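Local coordinates for alpha-1,4-endofucoidanase (Mariniflexile fucanivorans, PDB 6DLH), which hydrolyses internal alpha-1,4 linkages of fucoidan as a retaining endo-acting glycoside hydrolase of family 107, in a calcium-binding chain that also carries immunoglobulin-like domains, at residues Leu384-Thr387 / Asn391-Val394; Leu69-Asp74 / Val394-Pro399; Gln189-Gly194 / Tyr200-Ala205. All coordinates share one frame; numbering follows the deposited sequence.

Contact 1: residues Leu384-Thr387 / Asn391-Val394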
ATOM      1  N   LEU A 384       4.810   0.463  11.377  1.00 25.08           N
ATOM      2  CA  LEU A 384       3.410   0.169  11.618  1.00 25.71           C
ATOM      3  C   LEU A 384       3.332  -1.041  12.546  1.00 26.61           C
ATOM      4  O   LEU A 384       4.312  -1.768  12.696  1.00 27.53           O
ATOM      5  CB  LEU A 384       2.731  -0.114  10.275  1.00 26.31           C
ATOM      6  CG  LEU A 384       2.887   0.976   9.220  1.00 27.46           C
ATOM      7  CD1 LEU A 384       2.285   0.529   7.894  1.00 26.01           C
ATOM      8  CD2 LEU A 384       2.271   2.294   9.689  1.00 26.35           C
ATOM      9  N   VAL A 385       2.160  -1.260  13.150  1.00 26.37           N
ATOM     10  CA  VAL A 385       2.001  -2.297  14.163  1.00 27.81           C
ATOM     11  C   VAL A 385       2.133  -3.703  13.558  1.00 29.10           C
ATOM     12  O   VAL A 385       2.823  -4.546  14.124  1.00 29.20           O
ATOM     13  CB  VAL A 385       0.689  -2.108  14.952  1.00 28.24           C
ATOM     14  CG1 VAL A 385       0.276  -3.361  15.724  1.00 25.85           C
ATOM     15  CG2 VAL A 385       0.773  -0.901  15.876  1.00 27.49           C
ATOM     16  N   ARG A 386       1.453  -3.966  12.432  1.00 30.01           N
ATOM     17  CA  ARG A 386       1.496  -5.275  11.797  1.00 31.95           C
ATOM     18  C   ARG A 386       1.281  -5.109  10.294  1.00 31.81           C
ATOM     19  O   ARG A 386       0.201  -4.730   9.839  1.00 31.36           O
ATOM     20  CB  ARG A 386       0.462  -6.210  12.436  1.00 36.25           C
ATOM     21  CG  ARG A 386       0.692  -7.691  12.165  1.00 39.76           C
ATOM     22  CD  ARG A 386      -0.441  -8.588  12.638  1.00 41.64           C
ATOM     23  NE  ARG A 386      -0.703  -8.484  14.064  1.00 45.81           N
ATOM     24  CZ  ARG A 386      -1.826  -8.025  14.601  1.00 46.00           C
ATOM     25  NH1 ARG A 386      -2.913  -7.870  13.864  1.00 44.43           N
ATOM     26  NH2 ARG A 386      -1.854  -7.709  15.882  1.00 47.85           N
ATOM     27  N   THR A 387       2.322  -5.410   9.519  1.00 30.80           N
ATOM     28  CA  THR A 387       2.335  -5.025   8.118  1.00 31.08           C
ATOM     29  C   THR A 387       1.862  -6.156   7.205  1.00 31.37           C
ATOM     30  O   THR A 387       1.477  -5.897   6.068  1.00 32.12           O
ATOM     31  CB  THR A 387       3.724  -4.518   7.711  1.00 30.36           C
ATOM     32  OG1 THR A 387       4.651  -5.551   8.049  1.00 29.15           O
ATOM     33  CG2 THR A 387       4.092  -3.214   8.388  1.00 27.62           C
ATOM     34  N   ASN A 391      -2.164 -11.476   7.870  1.00 40.08           N
ATOM     35  CA  ASN A 391      -2.177 -11.747   9.301  1.00 39.63           C
ATOM     36  C   ASN A 391      -2.811 -10.574  10.052  1.00 39.69           C
ATOM     37  O   ASN A 391      -2.200 -10.011  10.957  1.00 39.16           O
ATOM     38  CB  ASN A 391      -0.770 -12.074   9.822  1.00 39.26           C
ATOM     39  CG  ASN A 391      -0.731 -12.626  11.231  1.00 41.03           C
ATOM     40  OD1 ASN A 391      -1.713 -13.170  11.729  1.00 43.06           O
ATOM     41  ND2 ASN A 391       0.417 -12.517  11.880  1.00 43.52           N
ATOM     42  N   ALA A 392      -4.047 -10.227   9.678  1.00 37.47           N
ATOM     43  CA  ALA A 392      -4.817  -9.208  10.377  1.00 37.11           C
ATOM     44  C   ALA A 392      -3.991  -7.928  10.485  1.00 35.21           C
ATOM     45  O   ALA A 392      -3.597  -7.529  11.576  1.00 34.26           O
ATOM     46  CB  ALA A 392      -5.251  -9.710  11.739  1.00 35.63           C
ATOM     47  N   PRO A 393      -3.726  -7.222   9.365  1.00 33.17           N
ATOM     48  CA  PRO A 393      -2.808  -6.087   9.388  1.00 33.00           C
ATOM     49  C   PRO A 393      -3.349  -4.948  10.253  1.00 34.37           C
ATOM     50  O   PRO A 393      -4.560  -4.742  10.346  1.00 33.17           O
ATOM     51  CB  PRO A 393      -2.721  -5.651   7.915  1.00 32.31           C
ATOM     52  CG  PRO A 393      -4.007  -6.158   7.282  1.00 33.08           C
ATOM     53  CD  PRO A 393      -4.373  -7.411   8.056  1.00 32.56           C
ATOM     54  N   VAL A 394      -2.430  -4.233  10.907  1.00 33.86           N
ATOM     55  CA  VAL A 394      -2.747  -2.991  11.588  1.00 31.24           C
ATOM     56  C   VAL A 394      -1.826  -1.927  10.999  1.00 29.70           C
ATOM     57  O   VAL A 394      -0.654  -1.846  11.349  1.00 30.77           O
ATOM     58  CB  VAL A 394      -2.601  -3.138  13.116  1.00 32.84           C
ATOM     59  CG1 VAL A 394      -2.988  -1.867  13.862  1.00 31.58           C
ATOM     60  CG2 VAL A 394      -3.376  -4.337  13.650  1.00 30.46           C
TER
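V385 and R386 both face V394, two residues against one, which makes this a classic beta bulge. It lies where the chain doubles back between strands 377-379 and 394-395 of the catalytic domain, a fold of parallel strands alternating with helices. The bulge is fixed by an antiparallel hydrogen-bonded pair. R386 N donates to V394 O over 3.2 Å, and V394 N returns a bond of 2.9 Å to R386 O.

V385 and V394 meet on their beta-branched side chains. In V394 that shape suits the extended backbone; in V385, where the chain turns a corner, it offers methyl groups that branch close to the chain and meet V394 there. V385 points CG1 away from its own N (chi1 163°), which brings that methyl to 3.9 Å from V394 CB; V385 CB lies 3.8 Å from V394 CG1. One residue earlier, buried L384 directs its CB toward V394 O.

R386 suits the partly exposed edge because its long aliphatic stem can run along the opposite segment while its charge reaches a backbone carbonyl. The chain starts extended and then bends at chi3 (-59°), which swings the guanidinium alongside the loop. There V394 CG2 approaches obliquely, 3.6 Å from R386 NH1, and the carbonyl of A392 comes to the guanidinium edge, near its plane. The modelled bond from R386 NH1 to A392 O is very short, so its exact length is doubtful, though the pairing of a cationic donor with a carbonyl is reasonable. A392 contributes a small CB beside the same nitrogen. P393, with no N-H to give, sets its CB 3.6 Å from R386 O, a carbon-to-oxygen contact.

Contact 2: residues Leu69-Asp74 / Val394-Pro399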
ATOM      1  N   LEU A  69      -3.616   8.229   8.163  1.00 25.04           N
ATOM      2  CA  LEU A  69      -3.690   9.675   8.044  1.00 24.65           C
ATOM      3  C   LEU A  69      -4.501  10.275   9.194  1.00 24.87           C
ATOM      4  O   LEU A  69      -4.164  11.364   9.662  1.00 24.94           O
ATOM      5  CB  LEU A  69      -4.231  10.066   6.666  1.00 24.63           C
ATOM      6  CG  LEU A  69      -3.294   9.773   5.492  1.00 25.94           C
ATOM      7  CD1 LEU A  69      -3.873  10.295   4.184  1.00 25.89           C
ATOM      8  CD2 LEU A  69      -1.902  10.349   5.727  1.00 24.13           C
ATOM      9  N   THR A  70      -5.539   9.566   9.660  1.00 23.70           N
ATOM     10  CA  THR A  70      -6.304  10.005  10.823  1.00 24.06           C
ATOM     11  C   THR A  70      -5.382  10.079  12.039  1.00 23.63           C
ATOM     12  O   THR A  70      -5.386  11.072  12.761  1.00 24.55           O
ATOM     13  CB  THR A  70      -7.497   9.083  11.121  1.00 24.01           C
ATOM     14  OG1 THR A  70      -8.418   9.303  10.054  1.00 26.74           O
ATOM     15  CG2 THR A  70      -8.175   9.362  12.452  1.00 23.11           C
ATOM     16  N   GLN A  71      -4.585   9.025  12.238  1.00 23.56           N
ATOM     17  CA  GLN A  71      -3.690   8.922  13.377  1.00 24.52           C
ATOM     18  C   GLN A  71      -2.683  10.074  13.410  1.00 25.75           C
ATOM     19  O   GLN A  71      -2.276  10.481  14.494  1.00 27.18           O
ATOM     20  CB  GLN A  71      -2.980   7.568  13.390  1.00 24.03           C
ATOM     21  CG  GLN A  71      -2.229   7.273  14.681  1.00 23.05           C
ATOM     22  CD  GLN A  71      -1.314   6.081  14.531  1.00 23.40           C
ATOM     23  OE1 GLN A  71      -0.770   5.827  13.458  1.00 22.88           O
ATOM     24  NE2 GLN A  71      -1.130   5.342  15.616  1.00 21.79           N
ATOM     25  N   ILE A  72      -2.284  10.603  12.245  1.00 25.37           N
ATOM     26  CA  ILE A  72      -1.200  11.576  12.221  1.00 25.96           C
ATOM     27  C   ILE A  72      -1.732  12.989  11.976  1.00 28.07           C
ATOM     28  O   ILE A  72      -0.970  13.885  11.597  1.00 25.49           O
ATOM     29  CB  ILE A  72      -0.084  11.170  11.230  1.00 26.98           C
ATOM     30  CG1 ILE A  72      -0.566  11.161   9.773  1.00 26.13           C
ATOM     31  CG2 ILE A  72       0.551   9.841  11.638  1.00 24.90           C
ATOM     32  CD1 ILE A  72       0.537  11.392   8.768  1.00 26.29           C
ATOM     33  N   LYS A  73      -3.034  13.191  12.239  1.00 28.77           N
ATOM     34  CA  LYS A  73      -3.698  14.467  12.010  1.00 31.05           C
ATOM     35  C   LYS A  73      -2.952  15.597  12.712  1.00 29.66           C
ATOM     36  O   LYS A  73      -2.856  16.694  12.175  1.00 29.12           O
ATOM     37  CB  LYS A  73      -5.136  14.444  12.538  1.00 34.16           C
ATOM     38  CG  LYS A  73      -6.218  14.136  11.512  1.00 38.67           C
ATOM     39  CD  LYS A  73      -7.599  13.996  12.137  1.00 40.88           C
ATOM     40  CE  LYS A  73      -8.275  15.326  12.384  1.00 45.58           C
ATOM     41  NZ  LYS A  73      -8.816  15.901  11.127  1.00 53.24           N
ATOM     42  N   ASP A  74      -2.421  15.311  13.904  1.00 30.29           N
ATOM     43  CA  ASP A  74      -1.821  16.322  14.763  1.00 32.51           C
ATOM     44  C   ASP A  74      -0.370  16.621  14.365  1.00 31.54           C
ATOM     45  O   ASP A  74       0.252  17.510  14.944  1.00 32.38           O
ATOM     46  CB  ASP A  74      -1.966  15.935  16.238  1.00 35.46           C
ATOM     47  CG  ASP A  74      -1.828  17.106  17.193  1.00 39.74           C
ATOM     48  OD1 ASP A  74      -2.135  18.237  16.785  1.00 42.19           O
ATOM     49  OD2 ASP A  74      -1.403  16.879  18.337  1.00 46.98           O
ATOM     50  N   VAL A 394      -2.430  -4.233  10.907  1.00 33.86           N
ATOM     51  CA  VAL A 394      -2.747  -2.991  11.588  1.00 31.24           C
ATOM     52  C   VAL A 394      -1.826  -1.927  10.999  1.00 29.70           C
ATOM     53  O   VAL A 394      -0.654  -1.846  11.349  1.00 30.77           O
ATOM     54  CB  VAL A 394      -2.601  -3.138  13.116  1.00 32.84           C
ATOM     55  CG1 VAL A 394      -2.988  -1.867  13.862  1.00 31.58           C
ATOM     56  CG2 VAL A 394      -3.376  -4.337  13.650  1.00 30.46           C
ATOM     57  N   LEU A 395      -2.360  -1.148  10.058  1.00 27.75           N
ATOM     58  CA  LEU A 395      -1.533  -0.306   9.215  1.00 26.26           C
ATOM     59  C   LEU A 395      -1.515   1.118   9.762  1.00 24.89           C
ATOM     60  O   LEU A 395      -1.663   2.084   9.021  1.00 23.82           O
ATOM     61  CB  LEU A 395      -2.045  -0.384   7.771  1.00 26.28           C
ATOM     62  CG  LEU A 395      -2.043  -1.780   7.142  1.00 26.24           C
ATOM     63  CD1 LEU A 395      -2.605  -1.722   5.734  1.00 26.41           C
ATOM     64  CD2 LEU A 395      -0.635  -2.362   7.108  1.00 26.09           C
ATOM     65  N   THR A 396      -1.327   1.223  11.082  1.00 25.59           N
ATOM     66  CA  THR A 396      -1.119   2.495  11.756  1.00 25.03           C
ATOM     67  C   THR A 396       0.184   2.393  12.550  1.00 25.70           C
ATOM     68  O   THR A 396       0.701   1.292  12.718  1.00 24.70           O
ATOM     69  CB  THR A 396      -2.334   2.858  12.620  1.00 24.71           C
ATOM     70  OG1 THR A 396      -2.562   1.769  13.519  1.00 24.55           O
ATOM     71  CG2 THR A 396      -3.580   3.137  11.806  1.00 21.83           C
ATOM     72  N   LEU A 397       0.695   3.540  13.034  1.00 25.00           N
ATOM     73  CA  LEU A 397       1.993   3.624  13.688  1.00 24.69           C
ATOM     74  C   LEU A 397       1.960   2.874  15.015  1.00 25.18           C
ATOM     75  O   LEU A 397       0.964   2.902  15.737  1.00 23.51           O
ATOM     76  CB  LEU A 397       2.360   5.087  13.961  1.00 24.11           C
ATOM     77  CG  LEU A 397       2.648   5.982  12.754  1.00 25.13           C
ATOM     78  CD1 LEU A 397       2.875   7.415  13.215  1.00 24.55           C
ATOM     79  CD2 LEU A 397       3.851   5.489  11.962  1.00 23.63           C
ATOM     80  N   GLN A 398       3.085   2.219  15.323  1.00 25.55           N
ATOM     81  CA  GLN A 398       3.438   1.893  16.696  1.00 26.08           C
ATOM     82  C   GLN A 398       3.277   3.145  17.558  1.00 25.46           C
ATOM     83  O   GLN A 398       3.721   4.234  17.182  1.00 25.06           O
ATOM     84  CB  GLN A 398       4.890   1.417  16.772  1.00 25.66           C
ATOM     85  CG  GLN A 398       5.092  -0.004  16.265  1.00 28.82           C
ATOM     86  CD  GLN A 398       4.590  -1.046  17.236  1.00 30.40           C
ATOM     87  OE1 GLN A 398       4.074  -0.733  18.310  1.00 31.79           O
ATOM     88  NE2 GLN A 398       4.755  -2.306  16.869  1.00 28.67           N
ATOM     89  N   PRO A 399       2.626   3.031  18.736  1.00 25.14           N
ATOM     90  CA  PRO A 399       2.442   4.176  19.624  1.00 23.94           C
ATOM     91  C   PRO A 399       3.733   4.958  19.859  1.00 23.07           C
ATOM     92  O   PRO A 399       3.690   6.182  19.906  1.00 23.28           O
ATOM     93  CB  PRO A 399       1.922   3.514  20.911  1.00 24.74           C
ATOM     94  CG  PRO A 399       1.148   2.315  20.404  1.00 24.37           C
ATOM     95  CD  PRO A 399       2.001   1.800  19.262  1.00 25.10           C
TER
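Q71 and L397 are joined by a two-bond pairing in which one side-chain amide matches both the N-H and the C=O of a single residue's backbone. The pairing ties the end of helix 66-71 to the segment that follows strand 394-395 in the catalytic domain.

Two hydrogen bonds carry it. L397 N donates to Q71 OE1 over 2.7 Å, arriving in the carbonyl plane on a lone pair, and Q71 NE2 donates to L397 O over 3.2 Å, almost straight at 172°. Glutamine suits this place because its amide holds a donor and an acceptor side by side; the two bonds settle which end is oxygen and which nitrogen and keep the group from turning. Reach comes from the extended chain, with CG opposite the backbone N (chi1 -169°).

Carbon atoms close round the amide oxygen: T396 CB rests 3.5 Å from Q71 OE1, and L397 CB is closer still to that oxygen, at 3.3 Å. L397 also packs on F68, and T396 on D67, so helix 66-71 meets the segment along more than one residue; Q71 touches L402 of helix 399-415 too. In a separate apolar contact, two buried aliphatic residues cross at about a right angle, the branched I72 just past the helix meeting L397 through its CG2, 3.7 Å from L397 CD1.

Contact 3: residues Gln189-Gly194 / Tyr200-Ala205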
ATOM      1  N   GLN A 189      17.291   0.293 -30.144  1.00 73.01           N
ATOM      2  CA  GLN A 189      18.548   0.936 -29.793  1.00 75.17           C
ATOM      3  C   GLN A 189      19.616  -0.131 -29.571  1.00 77.49           C
ATOM      4  O   GLN A 189      19.299  -1.287 -29.296  1.00 76.60           O
ATOM      5  CB  GLN A 189      18.372   1.827 -28.561  1.00 74.11           C
ATOM      6  CG  GLN A 189      17.762   3.194 -28.857  1.00 71.59           C
ATOM      7  CD  GLN A 189      18.767   4.204 -29.358  1.00 72.75           C
ATOM      8  OE1 GLN A 189      19.885   3.865 -29.740  1.00 72.06           O
ATOM      9  NE2 GLN A 189      18.372   5.468 -29.359  1.00 71.20           N
ATOM     10  N   THR A 190      20.884   0.284 -29.685  1.00 81.22           N
ATOM     11  CA  THR A 190      22.026  -0.619 -29.639  1.00 82.11           C
ATOM     12  C   THR A 190      22.407  -0.923 -28.189  1.00 79.22           C
ATOM     13  O   THR A 190      22.813  -2.040 -27.874  1.00 76.42           O
ATOM     14  CB  THR A 190      23.205  -0.048 -30.439  1.00 84.01           C
ATOM     15  OG1 THR A 190      23.678   1.117 -29.760  1.00 84.42           O
ATOM     16  CG2 THR A 190      22.845   0.310 -31.866  1.00 82.09           C
ATOM     17  N   TYR A 191      22.254   0.081 -27.315  1.00 78.86           N
ATOM     18  CA  TYR A 191      22.704   0.016 -25.932  1.00 75.49           C
ATOM     19  C   TYR A 191      21.688  -0.711 -25.051  1.00 73.76           C
ATOM     20  O   TYR A 191      21.853  -0.762 -23.835  1.00 74.57           O
ATOM     21  CB  TYR A 191      23.004   1.418 -25.390  1.00 74.52           C
ATOM     22  CG  TYR A 191      21.881   2.420 -25.497  1.00 73.15           C
ATOM     23  CD1 TYR A 191      20.671   2.227 -24.843  1.00 73.30           C
ATOM     24  CD2 TYR A 191      22.040   3.589 -26.227  1.00 72.34           C
ATOM     25  CE1 TYR A 191      19.642   3.154 -24.931  1.00 71.67           C
ATOM     26  CE2 TYR A 191      21.024   4.527 -26.323  1.00 72.53           C
ATOM     27  CZ  TYR A 191      19.820   4.311 -25.674  1.00 72.44           C
ATOM     28  OH  TYR A 191      18.818   5.235 -25.769  1.00 70.03           O
ATOM     29  N   HIS A 192      20.645  -1.271 -25.676  1.00 70.20           N
ATOM     30  CA  HIS A 192      19.603  -1.985 -24.957  1.00 69.18           C
ATOM     31  C   HIS A 192      20.102  -3.361 -24.529  1.00 67.57           C
ATOM     32  O   HIS A 192      19.567  -3.943 -23.587  1.00 72.25           O
ATOM     33  CB  HIS A 192      18.338  -2.117 -25.817  1.00 68.68           C
ATOM     34  CG  HIS A 192      17.420  -0.943 -25.771  1.00 68.82           C
ATOM     35  ND1 HIS A 192      17.867   0.348 -25.554  1.00 72.81           N
ATOM     36  CD2 HIS A 192      16.085  -0.854 -25.949  1.00 68.31           C
ATOM     37  CE1 HIS A 192      16.845   1.180 -25.583  1.00 70.97           C
ATOM     38  NE2 HIS A 192      15.740   0.466 -25.830  1.00 70.55           N
ATOM     39  N   GLU A 193      21.115  -3.877 -25.234  1.00 66.78           N
ATOM     40  CA  GLU A 193      21.595  -5.226 -24.976  1.00 63.21           C
ATOM     41  C   GLU A 193      22.996  -5.180 -24.367  1.00 58.52           C
ATOM     42  O   GLU A 193      23.699  -4.177 -24.479  1.00 55.16           O
ATOM     43  CB  GLU A 193      21.483  -6.093 -26.232  1.00 65.33           C
ATOM     44  CG  GLU A 193      21.195  -7.551 -25.912  1.00 65.72           C
ATOM     45  CD  GLU A 193      20.266  -8.275 -26.875  1.00 66.89           C
ATOM     46  OE1 GLU A 193      19.634  -7.596 -27.718  1.00 63.88           O
ATOM     47  OE2 GLU A 193      20.167  -9.519 -26.771  1.00 63.86           O
ATOM     48  N   GLY A 194      23.369  -6.281 -23.705  1.00 54.25           N
ATOM     49  CA  GLY A 194      24.588  -6.365 -22.919  1.00 54.34           C
ATOM     50  C   GLY A 194      24.507  -7.501 -21.903  1.00 58.86           C
ATOM     51  O   GLY A 194      23.875  -8.524 -22.168  1.00 58.33           O
ATOM     52  N   TYR A 200      15.719  -6.956 -20.414  1.00 57.50           N
ATOM     53  CA  TYR A 200      14.490  -7.008 -19.637  1.00 60.04           C
ATOM     54  C   TYR A 200      14.338  -5.756 -18.773  1.00 60.40           C
ATOM     55  O   TYR A 200      13.222  -5.292 -18.550  1.00 61.40           O
ATOM     56  CB  TYR A 200      14.433  -8.289 -18.801  1.00 64.89           C
ATOM     57  CG  TYR A 200      14.674  -9.574 -19.556  1.00 69.52           C
ATOM     58  CD1 TYR A 200      13.900  -9.920 -20.654  1.00 72.46           C
ATOM     59  CD2 TYR A 200      15.664 -10.460 -19.160  1.00 70.45           C
ATOM     60  CE1 TYR A 200      14.111 -11.104 -21.347  1.00 74.16           C
ATOM     61  CE2 TYR A 200      15.891 -11.646 -19.841  1.00 71.92           C
ATOM     62  CZ  TYR A 200      15.110 -11.972 -20.937  1.00 75.76           C
ATOM     63  OH  TYR A 200      15.325 -13.140 -21.612  1.00 73.00           O
ATOM     64  N   MET A 201      15.465  -5.210 -18.290  1.00 58.63           N
ATOM     65  CA  MET A 201      15.444  -4.023 -17.446  1.00 54.27           C
ATOM     66  C   MET A 201      14.885  -2.841 -18.231  1.00 53.29           C
ATOM     67  O   MET A 201      14.095  -2.064 -17.695  1.00 49.34           O
ATOM     68  CB  MET A 201      16.834  -3.671 -16.902  1.00 52.50           C
ATOM     69  CG  MET A 201      17.355  -4.661 -15.870  1.00 50.92           C
ATOM     70  SD  MET A 201      16.546  -4.517 -14.254  1.00 48.64           S
ATOM     71  CE  MET A 201      16.945  -2.814 -13.855  1.00 47.07           C
ATOM     72  N   PHE A 202      15.298  -2.721 -19.499  1.00 54.17           N
ATOM     73  CA  PHE A 202      14.824  -1.652 -20.368  1.00 53.10           C
ATOM     74  C   PHE A 202      13.345  -1.863 -20.702  1.00 53.51           C
ATOM     75  O   PHE A 202      12.619  -0.891 -20.904  1.00 51.20           O
ATOM     76  CB  PHE A 202      15.679  -1.550 -21.634  1.00 51.33           C
ATOM     77  CG  PHE A 202      16.953  -0.751 -21.504  1.00 49.74           C
ATOM     78  CD1 PHE A 202      16.942   0.632 -21.642  1.00 48.98           C
ATOM     79  CD2 PHE A 202      18.169  -1.384 -21.280  1.00 47.34           C
ATOM     80  CE1 PHE A 202      18.117   1.364 -21.539  1.00 48.51           C
ATOM     81  CE2 PHE A 202      19.343  -0.651 -21.178  1.00 45.42           C
ATOM     82  CZ  PHE A 202      19.316   0.721 -21.302  1.00 46.37           C
ATOM     83  N   CYS A 203      12.916  -3.135 -20.758  1.00 55.72           N
ATOM     84  CA  CYS A 203      11.511  -3.481 -20.928  1.00 60.08           C
ATOM     85  C   CYS A 203      10.689  -2.760 -19.860  1.00 62.21           C
ATOM     86  O   CYS A 203       9.765  -2.010 -20.182  1.00 59.55           O
ATOM     87  CB  CYS A 203      11.283  -4.987 -20.798  1.00 64.96           C
ATOM     88  SG  CYS A 203      11.439  -5.941 -22.335  1.00 70.10           S
ATOM     89  N   TYR A 204      11.075  -2.977 -18.593  1.00 58.59           N
ATOM     90  CA  TYR A 204      10.359  -2.475 -17.431  1.00 55.54           C
ATOM     91  C   TYR A 204      10.246  -0.953 -17.479  1.00 53.62           C
ATOM     92  O   TYR A 204       9.165  -0.404 -17.270  1.00 54.29           O
ATOM     93  CB  TYR A 204      11.006  -2.967 -16.133  1.00 58.82           C
ATOM     94  CG  TYR A 204      10.202  -2.649 -14.897  1.00 61.96           C
ATOM     95  CD1 TYR A 204       9.209  -3.508 -14.449  1.00 61.03           C
ATOM     96  CD2 TYR A 204      10.414  -1.474 -14.188  1.00 61.00           C
ATOM     97  CE1 TYR A 204       8.461  -3.220 -13.320  1.00 58.64           C
ATOM     98  CE2 TYR A 204       9.670  -1.169 -13.059  1.00 58.75           C
ATOM     99  CZ  TYR A 204       8.691  -2.045 -12.625  1.00 57.59           C
ATOM    100  OH  TYR A 204       7.952  -1.750 -11.517  1.00 56.16           O
ATOM    101  N   ALA A 205      11.360  -0.276 -17.766  1.00 50.76           N
ATOM    102  CA  ALA A 205      11.363   1.178 -17.799  1.00 51.09           C
ATOM    103  C   ALA A 205      10.356   1.702 -18.823  1.00 54.25           C
ATOM    104  O   ALA A 205       9.644   2.666 -18.547  1.00 53.63           O
ATOM    105  CB  ALA A 205      12.754   1.699 -18.059  1.00 50.15           C
TER
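H192 and F202 form an offset stack: their planes are only 12° apart and the ring centroids 4.5 Å, with F202 CD1 lying over one face of the imidazole, toward its rim. F202 reaches out from helix 198-216, while H192 belongs to a type I beta turn running from T190 to E193, so the stack lays the turn against the helix that follows it. Flat side chains suit both places, since two nearly parallel rings can overlap in part, face against face. In F202 the ring carbon CG is opposite the carbonyl carbon (chi1 -84°), a setting that projects the ring off the helix toward the turn.

The second side-chain contact is of another kind. Y191 and F202 cross at about a right angle, and Y191 CD1 is 4.1 Å from F202 CZ, an oblique touch of apolar carbons.

Backbone atoms complete the packing. H192 CA sits over a face of the F202 ring, H192 O is 3.7 Å from F202 CD2, and Y191 O is 3.7 Å from F202 CE2; that tyrosine carbonyl also accepts a hydrogen bond from R198. An alanine in place of F202 is likely to leave the H192 ring without its stacking partner and open a gap between turn and helix.

Beyond the two segments, the H192 ring also meets that of F185 at about 55°. Helix 249-259 packs against the same residues, I250 and A253 on F202 and R249 on Y191, so the turn is wedged beside helices 198-216 and 249-259.

How the contacts relate
Contacts 1 and 2 are neighbours, their centres 12 Å apart, and share V394. They touch directly: V385 N lies 3.0 Å from T396 O, a probable hydrogen bond, and L384 CB packs against that oxygen. Together they tie the chain after strand 377-379 to helix 66-71, just before helix 399-415 begins. Contact 3 is far off, its centre 38 Å from that of contact 1 and 41 Å from that of contact 2, between helix 198-216 and the turn preceding it. Along the chain, contact 2 closes a long loop within which contact 3 is nested, whereas contact 1 opens after contact 3 has closed. Contact 2 alone of the three joins early and late parts of the catalytic fold; contacts 1 and 3 are local.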